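PDB 6VYE: 6-phosphogluconolactonase from Trypanosoma cruzi, which catalyses the hydrolysis of 6-phosphogluconolactone to 6-phosphogluconate, the second step of the oxidative pentose phosphate pathway. Local coordinates for residues Ala137-Ile142 and His188-Val193; Ala156-Phe161 and Thr210-Ile215. All coordinates share one frame; numbering follows the deposited sequence.

Contact 1: Ala137-Ile142 and His188-Val193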
loop_
_atom_site.group_PDB
_atom_site.type_symbol
_atom_site.label_atom_id
_atom_site.label_comp_id
_atom_site.label_asym_id
_atom_site.label_seq_id
_atom_site.Cartn_x
_atom_site.Cartn_y
_atom_site.Cartn_z
ATOM N N ALA A 137 -1.646 -15.388 9.575
ATOM C CA ALA A 137 -0.942 -16.288 8.631
ATOM C C ALA A 137 -0.050 -15.433 7.713
ATOM O O ALA A 137 1.117 -15.815 7.534
ATOM C CB ALA A 137 -1.923 -17.127 7.853
ATOM N N TYR A 138 -0.539 -14.274 7.241
ATOM C CA TYR A 138 0.251 -13.391 6.354
ATOM C C TYR A 138 1.393 -12.764 7.146
ATOM O O TYR A 138 2.518 -12.712 6.630
ATOM C CB TYR A 138 -0.638 -12.365 5.659
ATOM C CG TYR A 138 -0.042 -11.787 4.409
ATOM C CD1 TYR A 138 0.374 -12.613 3.386
ATOM C CD2 TYR A 138 0.041 -10.423 4.215
ATOM C CE1 TYR A 138 0.898 -12.101 2.212
ATOM C CE2 TYR A 138 0.560 -9.892 3.044
ATOM C CZ TYR A 138 1.001 -10.734 2.046
ATOM O OH TYR A 138 1.528 -10.247 0.884
ATOM N N GLU A 139 1.149 -12.327 8.374
ATOM C CA GLU A 139 2.233 -11.820 9.264
ATOM C C GLU A 139 3.380 -12.849 9.359
ATOM O O GLU A 139 4.575 -12.439 9.217
ATOM C CB GLU A 139 1.693 -11.464 10.648
ATOM C CG GLU A 139 2.670 -10.640 11.472
ATOM C CD GLU A 139 2.054 -9.644 12.463
ATOM O OE1 GLU A 139 0.837 -9.313 12.360
ATOM O OE2 GLU A 139 2.803 -9.157 13.326
ATOM N N LYS A 140 3.068 -14.133 9.570
ATOM C CA LYS A 140 4.109 -15.187 9.735
ATOM C C LYS A 140 4.875 -15.329 8.409
ATOM O O LYS A 140 6.096 -15.444 8.433
ATOM C CB LYS A 140 3.497 -16.521 10.174
ATOM C CG LYS A 140 2.826 -16.529 11.546
ATOM C CD LYS A 140 1.864 -17.738 11.707
ATOM C CE LYS A 140 0.683 -17.513 12.646
ATOM N NZ LYS A 140 -0.604 -18.000 12.070
ATOM N N LYS A 141 4.174 -15.259 7.285
ATOM C CA LYS A 141 4.775 -15.391 5.940
ATOM C C LYS A 141 5.761 -14.229 5.740
ATOM O O LYS A 141 6.908 -14.487 5.400
ATOM C CB LYS A 141 3.640 -15.450 4.913
ATOM C CG LYS A 141 4.016 -16.046 3.567
ATOM C CD LYS A 141 2.896 -16.048 2.556
ATOM C CE LYS A 141 2.026 -17.278 2.587
ATOM N NZ LYS A 141 0.787 -17.029 1.811
ATOM N N ILE A 142 5.339 -12.988 6.013
ATOM C CA ILE A 142 6.186 -11.776 5.838
ATOM C C ILE A 142 7.421 -11.912 6.741
ATOM O O ILE A 142 8.514 -11.551 6.287
ATOM C CB ILE A 142 5.414 -10.473 6.134
ATOM C CG1 ILE A 142 4.220 -10.254 5.201
ATOM C CG2 ILE A 142 6.383 -9.290 6.091
ATOM C CD1 ILE A 142 3.322 -9.082 5.605
ATOM N N HIS A 188 1.304 -2.493 17.269
ATOM C CA HIS A 188 2.136 -3.664 17.672
ATOM C C HIS A 188 2.178 -4.718 16.557
ATOM O O HIS A 188 3.297 -5.056 16.136
ATOM C CB HIS A 188 1.719 -4.099 19.080
ATOM C CG HIS A 188 2.048 -3.007 20.049
ATOM N ND1 HIS A 188 3.361 -2.733 20.436
ATOM C CD2 HIS A 188 1.280 -2.035 20.600
ATOM C CE1 HIS A 188 3.366 -1.682 21.236
ATOM N NE2 HIS A 188 2.099 -1.236 21.353
ATOM N N ARG A 189 1.028 -5.128 16.020
ATOM C CA ARG A 189 0.917 -6.144 14.941
ATOM C C ARG A 189 1.343 -5.521 13.594
ATOM O O ARG A 189 1.016 -4.349 13.342
ATOM C CB ARG A 189 -0.527 -6.645 14.811
ATOM C CG ARG A 189 -1.221 -7.144 16.068
ATOM C CD ARG A 189 -0.441 -8.096 16.943
ATOM N NE ARG A 189 0.497 -8.928 16.207
ATOM C CZ ARG A 189 1.567 -9.519 16.746
ATOM N NH1 ARG A 189 1.827 -9.398 18.042
ATOM N NH2 ARG A 189 2.378 -10.242 15.985
ATOM N N ALA A 190 2.028 -6.279 12.735
ATOM C CA ALA A 190 2.456 -5.825 11.388
ATOM C C ALA A 190 1.263 -5.837 10.426
ATOM O O ALA A 190 1.289 -5.058 9.457
ATOM C CB ALA A 190 3.552 -6.708 10.876
ATOM N N VAL A 191 0.294 -6.744 10.655
ATOM C CA VAL A 191 -0.891 -7.031 9.790
ATOM C C VAL A 191 -2.139 -7.110 10.681
ATOM O O VAL A 191 -2.059 -7.613 11.801
ATOM C CB VAL A 191 -0.732 -8.353 9.023
ATOM C CG1 VAL A 191 -1.759 -8.451 7.904
ATOM C CG2 VAL A 191 0.689 -8.574 8.504
ATOM N N SER A 192 -3.254 -6.598 10.206
ATOM C CA SER A 192 -4.533 -6.622 10.931
ATOM C C SER A 192 -5.667 -6.716 9.908
ATOM O O SER A 192 -5.439 -7.221 8.781
ATOM C CB SER A 192 -4.634 -5.394 11.810
ATOM O OG SER A 192 -5.727 -5.519 12.693
ATOM N N VAL A 193 -6.853 -6.242 10.272
ATOM C CA VAL A 193 -8.063 -6.490 9.440
ATOM C C VAL A 193 -8.882 -5.208 9.425
ATOM O O VAL A 193 -8.678 -4.346 10.283
ATOM C CB VAL A 193 -8.871 -7.686 9.966
ATOM C CG1 VAL A 193 -8.065 -8.971 9.961
ATOM C CG2 VAL A 193 -9.424 -7.425 11.353
#
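E139, on the helical turn 137-142, faces the start of strand 191-193; the two short axes run nearly antiparallel, at 163°, and come within 8.4 Å. All three hydrogen bonds across the contact end on the carboxylate of E139. CG is anti to the backbone N (chi1 -166°), and a bend at chi2 sets CD, and with it the carboxylate, beside A190 and R189. Two successive backbone N-H groups meet it from well out of its plane: V191 N donates to OE1 at 3.1 Å, and A190 N to OE2 at 3.0 Å in a nearly straight bond. R189 NH2 makes a salt bridge to the same OE2 at 2.9 Å, from the face opposite to that used by A190 N; this bond is bent (131°), OE2 is tilted from the guanidinium plane, and the two side chains cross at about a right angle. A carboxylate suits this place because its two oxygens can accept several hydrogens at once.

In the mixed, Rossmann-like α/β fold of the family, strand 191-194 is an outermost strand of the main sheet, and helix 128-146 packs against it.

Nearer the helix, V191 CG2 lies 3.7 Å from E139 CB, the two side chains sliding past each other in opposite directions. I142 CD1 adds an apolar touch to V191 CG2 at 3.9 Å. The small A190 side chain sits beside the carboxylate, CB 3.5 Å from E139 OE2.

Contact 2: Ala156-Phe161 and Thr210-Ile215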
loop_
_atom_site.group_PDB
_atom_site.type_symbol
_atom_site.label_atom_id
_atom_site.label_comp_id
_atom_site.label_asym_id
_atom_site.label_seq_id
_atom_site.Cartn_x
_atom_site.Cartn_y
_atom_site.Cartn_z
ATOM N N ALA A 156 7.530 -5.251 20.285
ATOM C CA ALA A 156 7.001 -5.644 18.954
ATOM C C ALA A 156 8.138 -5.677 17.927
ATOM O O ALA A 156 8.956 -4.731 17.893
ATOM C CB ALA A 156 5.898 -4.705 18.509
ATOM N N GLU A 157 8.180 -6.738 17.120
ATOM C CA GLU A 157 9.155 -6.887 16.012
ATOM C C GLU A 157 8.392 -6.748 14.689
ATOM O O GLU A 157 7.378 -7.407 14.465
ATOM C CB GLU A 157 9.932 -8.193 16.150
ATOM C CG GLU A 157 11.420 -7.962 16.262
ATOM C CD GLU A 157 12.219 -9.103 16.853
ATOM O OE1 GLU A 157 12.012 -9.405 18.042
ATOM O OE2 GLU A 157 13.055 -9.667 16.122
ATOM N N ILE A 158 8.865 -5.853 13.851
ATOM C CA ILE A 158 8.129 -5.414 12.648
ATOM C C ILE A 158 9.032 -5.740 11.464
ATOM O O ILE A 158 10.250 -5.567 11.523
ATOM C CB ILE A 158 7.743 -3.922 12.803
ATOM C CG1 ILE A 158 6.846 -3.709 14.025
ATOM C CG2 ILE A 158 7.073 -3.365 11.558
ATOM C CD1 ILE A 158 5.509 -4.409 13.927
ATOM N N PRO A 159 8.463 -6.292 10.378
ATOM C CA PRO A 159 9.179 -6.368 9.117
ATOM C C PRO A 159 9.333 -4.944 8.577
ATOM O O PRO A 159 8.497 -4.103 8.815
ATOM C CB PRO A 159 8.301 -7.270 8.247
ATOM C CG PRO A 159 6.912 -7.023 8.789
ATOM C CD PRO A 159 7.081 -6.776 10.281
ATOM N N VAL A 160 10.447 -4.698 7.903
ATOM C CA VAL A 160 10.789 -3.383 7.321
ATOM C C VAL A 160 10.698 -3.569 5.812
ATOM O O VAL A 160 11.534 -4.265 5.253
ATOM C CB VAL A 160 12.160 -2.887 7.807
ATOM C CG1 VAL A 160 12.614 -1.628 7.084
ATOM C CG2 VAL A 160 12.130 -2.627 9.304
ATOM N N PHE A 161 9.612 -3.087 5.224
ATOM C CA PHE A 161 9.392 -3.094 3.751
ATOM C C PHE A 161 10.315 -2.057 3.106
ATOM O O PHE A 161 10.578 -0.995 3.693
ATOM C CB PHE A 161 7.923 -2.865 3.430
ATOM C CG PHE A 161 7.074 -4.109 3.501
ATOM C CD1 PHE A 161 6.963 -4.942 2.416
ATOM C CD2 PHE A 161 6.390 -4.446 4.657
ATOM C CE1 PHE A 161 6.129 -6.040 2.461
ATOM C CE2 PHE A 161 5.580 -5.559 4.715
ATOM C CZ PHE A 161 5.504 -6.395 3.639
ATOM N N THR A 210 -0.590 -2.518 8.772
ATOM C CA THR A 210 -0.983 -1.606 9.854
ATOM C C THR A 210 -0.224 -0.300 9.673
ATOM O O THR A 210 0.770 -0.226 8.943
ATOM C CB THR A 210 -0.720 -2.292 11.196
ATOM O OG1 THR A 210 0.678 -2.598 11.268
ATOM C CG2 THR A 210 -1.574 -3.529 11.348
ATOM N N PRO A 211 -0.650 0.767 10.364
ATOM C CA PRO A 211 0.144 1.998 10.384
ATOM C C PRO A 211 1.606 1.745 10.806
ATOM O O PRO A 211 2.499 2.253 10.161
ATOM C CB PRO A 211 -0.668 2.907 11.327
ATOM C CG PRO A 211 -2.080 2.398 11.193
ATOM C CD PRO A 211 -1.924 0.885 11.087
ATOM N N ILE A 212 1.867 0.977 11.862
ATOM C CA ILE A 212 3.264 0.813 12.373
ATOM C C ILE A 212 4.141 0.217 11.249
ATOM O O ILE A 212 5.283 0.618 11.129
ATOM C CB ILE A 212 3.338 0.016 13.689
ATOM C CG1 ILE A 212 4.732 0.069 14.319
ATOM C CG2 ILE A 212 2.886 -1.419 13.519
ATOM C CD1 ILE A 212 5.258 1.500 14.570
ATOM N N THR A 213 3.604 -0.655 10.417
ATOM C CA THR A 213 4.345 -1.267 9.294
ATOM C C THR A 213 4.681 -0.220 8.241
ATOM O O THR A 213 5.796 -0.249 7.798
ATOM C CB THR A 213 3.598 -2.420 8.623
ATOM O OG1 THR A 213 3.322 -3.398 9.619
ATOM C CG2 THR A 213 4.438 -3.046 7.531
ATOM N N ILE A 214 3.715 0.618 7.845
ATOM C CA ILE A 214 3.902 1.675 6.823
ATOM C C ILE A 214 4.879 2.723 7.378
ATOM O O ILE A 214 5.797 3.204 6.637
ATOM C CB ILE A 214 2.540 2.277 6.404
ATOM C CG1 ILE A 214 1.688 1.217 5.713
ATOM C CG2 ILE A 214 2.727 3.516 5.533
ATOM C CD1 ILE A 214 0.240 1.586 5.561
ATOM N N ILE A 215 4.704 3.076 8.639
ATOM C CA ILE A 215 5.531 4.107 9.328
ATOM C C ILE A 215 7.019 3.711 9.298
ATOM O O ILE A 215 7.851 4.613 9.214
ATOM C CB ILE A 215 4.985 4.351 10.746
ATOM C CG1 ILE A 215 3.742 5.250 10.671
ATOM C CG2 ILE A 215 6.052 4.948 11.654
ATOM C CD1 ILE A 215 2.890 5.255 11.929
HETATM O O HOH W 1 7.780 -1.929 7.023
#
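I158 and T213 have the closest CA atoms across the contact, 6.5 Å apart, where the weakly bonded strand 157-158 and the loop after it pass the short helix 211-215. The apolar contacts come from branched side chains and one ring. I158 uses both branches: CD1 meets I212 CG2 at 4.0 Å, while CG2 lies over the helix backbone, 4.1 Å from T213 CA. I212 has CG1 anti to its backbone N (chi1 -170°), which leaves CG2 between that nitrogen and the carbonyl carbon. The methyl of T213 serves F161: CG2 sits at the edge of the ring, near its plane, 3.7 Å from CD2. A broad flat ring suits this buried place, for F161 also packs edge-to-face with F80 and touches I142 and L146 of helix 128-146.

In this α/β fold F161 leads into strand 163-167, a central parallel strand of the main sheet, and helix 211-215 lies in the connection between strands 206-209 and 219-224. T210 takes the N-cap position of that helix, and P211, which has no N-H to offer, fits its first turn.

Polar contact between the segments passes through one water. It donates to P159 O at 2.9 Å and to T213 O at 2.7 Å, and accepts from F161 N at 2.8 Å. Threonine divides its roles: T213 CG2 is anti to the backbone N and OG1 anti to the carbonyl carbon (chi1 -58°), which turns the methyl to the ring while OG1 is hydrogen-bonded to A190 O.

Contacts 1 and 2 are both buried, with centres about 9 Å apart, and they meet through segment 188-193, whose R189 O lies 2.7 Å from T210 OG1, a probable hydrogen bond. Contact 1 joins a long helix to an edge strand; it reaches the exposed R189 and holds its elements by a salt bridge and direct hydrogen bonds to a carboxylate, with some apolar packing beside them. Contact 2 lies nearer the centre of the chain; all its touching residues are buried, and it relies on methyl and ring packing with a water linking main-chain groups. The helix of contact 1 also reaches contact 2, since I142 touches both P159 and F161.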